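Local coordinates for protein lectin (Pleurotus ostreatus, PDB 6T0Q) that binds calcium and N-acetylgalactosamine, and probably recognises related galactose-type sugars as a mushroom lectin, at residues S33-T38 against S182-P187; L132-F135 against T139-T142; V234-A237 against R241-L244. One frame throughout, in Å; residues are numbered along the deposited sequence.

Contact 1: residues S33-T38 against S182-P187; sequences SKWIWT and SVWGPP
Trp35, on the short strand 34-37, meets Ser182, Trp184 and Pro187 of a loop in which Ser182 makes an ST turn. The loop follows strand 174-178, which pairs with 34-37 in a small antiparallel sheet. At Ser182 the chi1 of 79° folds the hydroxyl back over its own loop. Ser182 OG accepts from Trp184 N at 3.1 Å, which closes the turn, and more weakly from Gly185 N. The same OG lies 3.5 Å from Trp35 NE1, but no direct hydrogen bond forms. A water joins the two groups instead. Val183 does not touch Trp35, yet its CG2 sits over the centre of the Trp184 ring, on the face turned from Trp35. Trp184 makes the main contact. Its six-membered ring lies over one face of the five-membered ring of Trp35, with CE3 3.4 Å from Trp35 CG. The centroids of these two rings are 4.3 Å apart and the planes are at 35°, so the pair is neither a parallel stack nor an edge-to-face one. Trp184 NE1 is hydrogen-bonded to Asp77, a calcium ligand. This places Trp184 in the second shell of the metal site, where it probably helps to position that carboxylate. Gly185 turns its carbonyl toward the water, with O 2.7 Å from the water oxygen. That water accepts from Trp35 NE1 at 2.8 Å, in the plane of the indole. At the far end Pro187 meets the benzene part of the indole obliquely, with CG 3.7 Å from Trp35 CZ2.

Contact 2: residues L132-F135 against T139-T142; sequences LVHF and TSET
Phe135 lies across Thr139 and Glu141, on the turn-side end of an antiparallel hairpin. Its chi1 of -61° swings the ring back along the strands, away from the turn. CE2 meets Glu141 CB at 3.7 Å, with CB at the ring edge and near its plane. The Glu141 carboxylate is turned 60° from that plane. Val133 CG1 sits over one face of the ring, toward the rim. Thr139 comes in obliquely, with OG1 3.5 Å from Phe135 CD2. This hydroxyl has polar partners in Asp137 and Lys65, and Lys65 also makes a cation-pi contact with Phe135. The other face of the hairpin carries Leu132, His134, Ser140 and Thr142. Leu132 crosses Thr142 and sets CD1 3.3 Å from its OG1. Ser140 CB approaches the His134 imidazole obliquely, at 3.6 Å from ND1, while Ser140 OG bonds to Gln26. Backbone bonds hold the two strands in register, with Val133 opposite Glu141. Val133 and Glu141 form a hydrogen-bonded pair, each N 2.9 Å from the other's O. Phe135 N adds a nearly straight bond to Thr139 O, 2.9 Å long with an N-H...O angle of 173°. A water also donates to Thr139 O and to Phe135 O, bridging the two segments beside the turn. The hairpin forms one side of a four-stranded antiparallel sheet. Strand 140-144 is one of its two outermost strands within the chain. Strand 126-135 is inner, and its other edge pairs with strand 67-76, where Ser67 touches Val133 and Phe135.

Contact 3: residues V234-A237 against R241-L244; sequences VLIA and RYTL
Ile236 packs on Tyr242 across the inside of a beta sandwich. The two strand segments face each other from different sheets. Their axes are 8.0 Å apart at closest and run at 151°, and no hydrogen bond joins them. The tight part is the isoleucine against the phenol. Ile236 CD1 lies over one face of the ring, 4.0 Å from its centroid and 23° off the normal, a CH-pi contact. The second branch, CG2, sits closer to the hydroxyl end, 3.4 Å from Tyr242 OH. A chi1 of 71° sets Tyr242 CG over its own backbone, flanked by N and C, and the side chain crosses Ile236 at a slant. The buried hydroxyl is satisfied by hydrogen bonds to Asp261 and Tyr263, which hold the hydroxyl end of the side chain in place. Beside this pair Val234 and Leu244 meet tip to tip, CG1 to CD2 at 3.8 Å. The packing is looser elsewhere. Ile236 CD1 and Leu244 CD1 are 4.3 Å apart, and Ala237 CA only just approaches Tyr242 CE2, at 4.5 Å. The outer side of segment 241-244 faces away from this core. There Arg241 is exposed and touches an N-acetylglucosamine unit of a glycan, and Thr243 OG1 bonds to Ser253 OG. Strand 229-239 lies between strands 261-265 and 287-296 in one sheet. Strand 241-246 lies between 273-281 and 249-254 in the other, and Ile277 of 273-281 packs on Ile236, Tyr242 and Leu244.

The chain holds two beta-rich halves, each with its own calcium ion. Contacts 1 and 2 belong to the N-terminal half and contact 3 to the C-terminal half. Contact 2 is nested in the loop of chain that contact 1 closes, and contact 3 follows both. The centres of contacts 1 and 2 are about 22 Å apart, those of 2 and 3 about 24 Å, and those of 1 and 3 about 35 Å, on opposite sides of the chain's centre. Strand 126-135 carries half of contact 2 and also touches segment 33-38. They thus hold different parts together: the loop by the first calcium site, an edge of one sheet, and the second half's two sheets.

Contact 1: residues S33-T38 against S182-P187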
loop_
_atom_site.group_PDB
_atom_site.type_symbol
_atom_site.label_atom_id
_atom_site.label_comp_id
_atom_site.label_asym_id
_atom_site.label_seq_id
_atom_site.Cartn_x
_atom_site.Cartn_y
_atom_site.Cartn_z
ATOM N N SER A 33 -31.446 7.916 -24.191
ATOM C CA SER A 33 -30.386 7.760 -25.173
ATOM C C SER A 33 -30.960 7.526 -26.567
ATOM O O SER A 33 -32.120 7.138 -26.731
ATOM C CB SER A 33 -29.464 6.601 -24.772
ATOM O OG SER A 33 -28.377 6.498 -25.679
ATOM N N LYS A 34 -30.120 7.757 -27.583
ATOM C CA LYS A 34 -30.484 7.541 -28.978
ATOM C C LYS A 34 -29.540 6.544 -29.645
ATOM O O LYS A 34 -28.350 6.471 -29.322
ATOM C CB LYS A 34 -30.454 8.855 -29.792
ATOM C CG LYS A 34 -31.112 10.076 -29.119
ATOM C CD LYS A 34 -32.602 9.865 -28.928
ATOM C CE LYS A 34 -33.269 11.088 -28.279
ATOM N NZ LYS A 34 -34.656 10.761 -27.823
ATOM N N TRP A 35 -30.092 5.780 -30.583
ATOM C CA TRP A 35 -29.291 4.982 -31.504
ATOM C C TRP A 35 -28.663 5.897 -32.550
ATOM O O TRP A 35 -29.344 6.765 -33.105
ATOM C CB TRP A 35 -30.178 3.945 -32.202
ATOM C CG TRP A 35 -30.719 2.900 -31.281
ATOM C CD1 TRP A 35 -31.958 2.868 -30.697
ATOM C CD2 TRP A 35 -30.032 1.723 -30.843
ATOM N NE1 TRP A 35 -32.075 1.737 -29.911
ATOM C CE2 TRP A 35 -30.905 1.022 -29.985
ATOM C CE3 TRP A 35 -28.755 1.199 -31.088
ATOM C CZ2 TRP A 35 -30.543 -0.179 -29.369
ATOM C CZ3 TRP A 35 -28.395 0.003 -30.472
ATOM C CH2 TRP A 35 -29.286 -0.668 -29.626
ATOM N N ILE A 36 -27.375 5.705 -32.845
ATOM C CA ILE A 36 -26.761 6.497 -33.904
ATOM C C ILE A 36 -26.027 5.597 -34.884
ATOM O O ILE A 36 -25.553 4.505 -34.544
ATOM C CB ILE A 36 -25.806 7.584 -33.370
ATOM C CG1 ILE A 36 -24.655 6.962 -32.573
ATOM C CG2 ILE A 36 -26.584 8.622 -32.565
ATOM C CD1 ILE A 36 -23.653 8.011 -32.044
ATOM N N TRP A 37 -25.957 6.073 -36.121
ATOM C CA TRP A 37 -25.105 5.494 -37.149
ATOM C C TRP A 37 -24.683 6.651 -38.053
ATOM O O TRP A 37 -24.696 7.814 -37.631
ATOM C CB TRP A 37 -25.844 4.336 -37.856
ATOM C CG TRP A 37 -24.929 3.451 -38.645
ATOM C CD1 TRP A 37 -24.847 3.360 -40.007
ATOM C CD2 TRP A 37 -23.932 2.557 -38.121
ATOM N NE1 TRP A 37 -23.876 2.454 -40.361
ATOM C CE2 TRP A 37 -23.299 1.948 -39.224
ATOM C CE3 TRP A 37 -23.524 2.204 -36.825
ATOM C CZ2 TRP A 37 -22.275 1.002 -39.075
ATOM C CZ3 TRP A 37 -22.506 1.257 -36.676
ATOM C CH2 TRP A 37 -21.894 0.670 -37.800
ATOM N N THR A 38 -24.319 6.342 -39.300
ATOM C CA THR A 38 -23.756 7.340 -40.205
ATOM C C THR A 38 -24.799 8.054 -41.051
ATOM O O THR A 38 -24.541 9.165 -41.520
ATOM C CB THR A 38 -22.755 6.691 -41.167
ATOM O OG1 THR A 38 -23.415 5.671 -41.924
ATOM C CG2 THR A 38 -21.560 6.103 -40.407
ATOM N N SER A 182 -37.803 2.591 -31.905
ATOM C CA SER A 182 -36.738 2.202 -32.825
ATOM C C SER A 182 -37.015 0.795 -33.332
ATOM O O SER A 182 -37.859 0.080 -32.792
ATOM C CB SER A 182 -35.373 2.254 -32.138
ATOM O OG SER A 182 -35.217 1.090 -31.340
ATOM N N VAL A 183 -36.277 0.385 -34.367
ATOM C CA VAL A 183 -36.451 -0.984 -34.837
ATOM C C VAL A 183 -35.977 -1.986 -33.795
ATOM O O VAL A 183 -36.386 -3.151 -33.829
ATOM C CB VAL A 183 -35.713 -1.229 -36.166
ATOM C CG1 VAL A 183 -36.366 -0.414 -37.312
ATOM C CG2 VAL A 183 -34.232 -0.923 -36.021
ATOM N N TRP A 184 -35.123 -1.562 -32.870
ATOM C CA TRP A 184 -34.529 -2.489 -31.918
ATOM C C TRP A 184 -35.379 -2.720 -30.675
ATOM O O TRP A 184 -35.235 -3.768 -30.039
ATOM C CB TRP A 184 -33.136 -1.992 -31.508
ATOM C CG TRP A 184 -32.208 -1.941 -32.687
ATOM C CD1 TRP A 184 -31.583 -3.010 -33.293
ATOM C CD2 TRP A 184 -31.825 -0.774 -33.433
ATOM N NE1 TRP A 184 -30.830 -2.568 -34.356
ATOM C CE2 TRP A 184 -30.951 -1.205 -34.459
ATOM C CE3 TRP A 184 -32.111 0.593 -33.317
ATOM C CZ2 TRP A 184 -30.384 -0.321 -35.374
ATOM C CZ3 TRP A 184 -31.547 1.472 -34.234
ATOM C CH2 TRP A 184 -30.689 1.009 -35.250
ATOM N N GLY A 185 -36.248 -1.786 -30.305
ATOM C CA GLY A 185 -36.934 -1.890 -29.037
ATOM C C GLY A 185 -35.978 -1.578 -27.895
ATOM O O GLY A 185 -34.775 -1.412 -28.102
ATOM N N PRO A 186 -36.495 -1.492 -26.670
ATOM C CA PRO A 186 -35.687 -0.960 -25.544
ATOM C C PRO A 186 -34.758 -2.017 -24.967
ATOM O O PRO A 186 -35.223 -3.035 -24.441
ATOM C CB PRO A 186 -36.756 -0.540 -24.520
ATOM C CG PRO A 186 -37.953 -1.443 -24.829
ATOM C CD PRO A 186 -37.925 -1.659 -26.324
ATOM N N PRO A 187 -33.438 -1.818 -25.030
ATOM C CA PRO A 187 -32.531 -2.820 -24.455
ATOM C C PRO A 187 -32.728 -2.940 -22.950
ATOM O O PRO A 187 -32.948 -1.947 -22.253
ATOM C CB PRO A 187 -31.134 -2.282 -24.796
ATOM C CG PRO A 187 -31.354 -1.353 -25.969
ATOM C CD PRO A 187 -32.702 -0.728 -25.696
HETATM O O HOH W 1 -34.485 1.154 -28.716
#

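Contact 2: residues L132-F135 against T139-T142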
loop_
_atom_site.group_PDB
_atom_site.type_symbol
_atom_site.label_atom_id
_atom_site.label_comp_id
_atom_site.label_asym_id
_atom_site.label_seq_id
_atom_site.Cartn_x
_atom_site.Cartn_y
_atom_site.Cartn_z
ATOM N N LEU A 132 -23.200 7.835 -17.352
ATOM C CA LEU A 132 -23.585 8.528 -16.130
ATOM C C LEU A 132 -22.308 8.959 -15.414
ATOM O O LEU A 132 -21.603 8.125 -14.833
ATOM C CB LEU A 132 -24.453 7.645 -15.240
ATOM C CG LEU A 132 -24.841 8.226 -13.873
ATOM C CD1 LEU A 132 -25.613 9.529 -14.030
ATOM C CD2 LEU A 132 -25.663 7.208 -13.093
ATOM N N VAL A 133 -22.016 10.257 -15.461
ATOM C CA VAL A 133 -20.785 10.816 -14.906
ATOM C C VAL A 133 -21.043 11.242 -13.467
ATOM O O VAL A 133 -22.014 11.948 -13.190
ATOM C CB VAL A 133 -20.298 12.012 -15.745
ATOM C CG1 VAL A 133 -19.141 12.736 -15.041
ATOM C CG2 VAL A 133 -19.888 11.569 -17.146
ATOM N N HIS A 134 -20.167 10.834 -12.556
ATOM C CA HIS A 134 -20.215 11.283 -11.170
ATOM C C HIS A 134 -19.157 12.356 -10.956
ATOM O O HIS A 134 -18.012 12.194 -11.392
ATOM C CB HIS A 134 -20.003 10.108 -10.224
ATOM C CG HIS A 134 -20.990 9.010 -10.442
ATOM N ND1 HIS A 134 -22.276 9.062 -9.948
ATOM C CD2 HIS A 134 -20.904 7.862 -11.155
ATOM C CE1 HIS A 134 -22.930 7.976 -10.321
ATOM N NE2 HIS A 134 -22.120 7.232 -11.055
ATOM N N PHE A 135 -19.550 13.450 -10.306
ATOM C CA PHE A 135 -18.695 14.613 -10.111
ATOM C C PHE A 135 -18.145 14.657 -8.684
ATOM O O PHE A 135 -18.625 13.969 -7.780
ATOM C CB PHE A 135 -19.470 15.895 -10.428
ATOM C CG PHE A 135 -19.959 15.967 -11.850
ATOM C CD1 PHE A 135 -19.075 16.238 -12.888
ATOM C CD2 PHE A 135 -21.297 15.768 -12.152
ATOM C CE1 PHE A 135 -19.513 16.304 -14.197
ATOM C CE2 PHE A 135 -21.747 15.839 -13.467
ATOM C CZ PHE A 135 -20.857 16.101 -14.485
ATOM N N THR A 139 -22.713 15.166 -7.093
ATOM C CA THR A 139 -23.763 15.178 -8.103
ATOM C C THR A 139 -23.381 14.259 -9.268
ATOM O O THR A 139 -22.271 13.732 -9.344
ATOM C CB THR A 139 -24.021 16.599 -8.599
ATOM O OG1 THR A 139 -22.860 17.094 -9.279
ATOM C CG2 THR A 139 -24.362 17.537 -7.424
ATOM N N SER A 140 -24.324 14.068 -10.188
ATOM C CA SER A 140 -24.090 13.232 -11.358
ATOM C C SER A 140 -24.930 13.749 -12.519
ATOM O O SER A 140 -25.894 14.494 -12.322
ATOM C CB SER A 140 -24.421 11.769 -11.058
ATOM O OG SER A 140 -25.771 11.658 -10.658
ATOM N N GLU A 141 -24.547 13.358 -13.736
ATOM C CA GLU A 141 -25.282 13.763 -14.933
ATOM C C GLU A 141 -25.081 12.725 -16.029
ATOM O O GLU A 141 -23.972 12.204 -16.200
ATOM C CB GLU A 141 -24.839 15.143 -15.441
ATOM C CG GLU A 141 -25.515 15.561 -16.763
ATOM C CD GLU A 141 -25.179 16.992 -17.179
ATOM O OE1 GLU A 141 -24.529 17.708 -16.386
ATOM O OE2 GLU A 141 -25.571 17.395 -18.296
ATOM N N THR A 142 -26.154 12.426 -16.768
ATOM C CA THR A 142 -26.127 11.408 -17.821
ATOM C C THR A 142 -25.892 12.074 -19.171
ATOM O O THR A 142 -26.514 13.095 -19.480
ATOM C CB THR A 142 -27.430 10.606 -17.868
ATOM O OG1 THR A 142 -27.714 10.093 -16.563
ATOM C CG2 THR A 142 -27.309 9.402 -18.847
HETATM O O HOH W 2 -20.662 12.080 -7.515
#

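Contact 3: residues V234-A237 against R241-L244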
loop_
_atom_site.group_PDB
_atom_site.type_symbol
_atom_site.label_atom_id
_atom_site.label_comp_id
_atom_site.label_asym_id
_atom_site.label_seq_id
_atom_site.Cartn_x
_atom_site.Cartn_y
_atom_site.Cartn_z
ATOM N N VAL A 234 -19.705 -1.778 -5.484
ATOM C CA VAL A 234 -19.794 -2.981 -4.657
ATOM C C VAL A 234 -21.194 -3.555 -4.776
ATOM O O VAL A 234 -22.182 -2.830 -4.627
ATOM C CB VAL A 234 -19.464 -2.688 -3.180
ATOM C CG1 VAL A 234 -19.589 -3.973 -2.337
ATOM C CG2 VAL A 234 -18.085 -2.079 -3.054
ATOM N N LEU A 235 -21.276 -4.855 -5.037
ATOM C CA LEU A 235 -22.526 -5.598 -5.008
ATOM C C LEU A 235 -22.422 -6.643 -3.905
ATOM O O LEU A 235 -21.447 -7.394 -3.876
ATOM C CB LEU A 235 -22.772 -6.266 -6.362
ATOM C CG LEU A 235 -24.015 -7.140 -6.443
ATOM C CD1 LEU A 235 -25.244 -6.272 -6.283
ATOM C CD2 LEU A 235 -24.026 -7.892 -7.776
ATOM N N ILE A 236 -23.399 -6.699 -2.995
ATOM C CA ILE A 236 -23.260 -7.562 -1.822
ATOM C C ILE A 236 -24.618 -8.085 -1.359
ATOM O O ILE A 236 -25.642 -7.397 -1.450
ATOM C CB ILE A 236 -22.536 -6.801 -0.686
ATOM C CG1 ILE A 236 -22.344 -7.673 0.558
ATOM C CG2 ILE A 236 -23.294 -5.513 -0.317
ATOM C CD1 ILE A 236 -21.351 -7.013 1.547
ATOM N N ALA A 237 -24.617 -9.316 -0.842
ATOM C CA ALA A 237 -25.777 -9.891 -0.169
ATOM C C ALA A 237 -25.281 -10.867 0.888
ATOM O O ALA A 237 -24.161 -11.377 0.802
ATOM C CB ALA A 237 -26.720 -10.600 -1.154
ATOM N N ARG A 241 -27.614 -11.195 7.222
ATOM C CA ARG A 241 -27.487 -9.744 7.127
ATOM C C ARG A 241 -26.006 -9.386 7.159
ATOM O O ARG A 241 -25.162 -10.212 7.507
ATOM C CB ARG A 241 -28.236 -9.041 8.269
ATOM C CG ARG A 241 -27.703 -9.413 9.659
ATOM C CD ARG A 241 -28.360 -8.596 10.777
ATOM N NE ARG A 241 -29.813 -8.752 10.788
ATOM C CZ ARG A 241 -30.678 -7.799 10.441
ATOM N NH1 ARG A 241 -30.242 -6.603 10.060
ATOM N NH2 ARG A 241 -31.984 -8.043 10.476
ATOM N N TYR A 242 -25.703 -8.132 6.819
ATOM C CA TYR A 242 -24.320 -7.669 6.776
ATOM C C TYR A 242 -24.288 -6.177 7.058
ATOM O O TYR A 242 -25.272 -5.463 6.852
ATOM C CB TYR A 242 -23.660 -7.921 5.406
ATOM C CG TYR A 242 -24.231 -6.989 4.363
ATOM C CD1 TYR A 242 -23.682 -5.733 4.143
ATOM C CD2 TYR A 242 -25.368 -7.342 3.645
ATOM C CE1 TYR A 242 -24.240 -4.853 3.225
ATOM C CE2 TYR A 242 -25.928 -6.477 2.712
ATOM C CZ TYR A 242 -25.360 -5.236 2.512
ATOM O OH TYR A 242 -25.914 -4.365 1.603
ATOM N N THR A 243 -23.124 -5.708 7.495
ATOM C CA THR A 243 -22.768 -4.301 7.435
ATOM C C THR A 243 -21.430 -4.195 6.720
ATOM O O THR A 243 -20.506 -4.962 7.010
ATOM C CB THR A 243 -22.687 -3.664 8.829
ATOM O OG1 THR A 243 -23.966 -3.765 9.465
ATOM C CG2 THR A 243 -22.319 -2.190 8.715
ATOM N N LEU A 244 -21.332 -3.248 5.792
ATOM C CA LEU A 244 -20.180 -3.100 4.918
ATOM C C LEU A 244 -19.452 -1.808 5.250
ATOM O O LEU A 244 -20.093 -0.761 5.403
ATOM C CB LEU A 244 -20.614 -3.079 3.454
ATOM C CG LEU A 244 -19.533 -2.726 2.428
ATOM C CD1 LEU A 244 -18.501 -3.857 2.333
ATOM C CD2 LEU A 244 -20.186 -2.453 1.078
#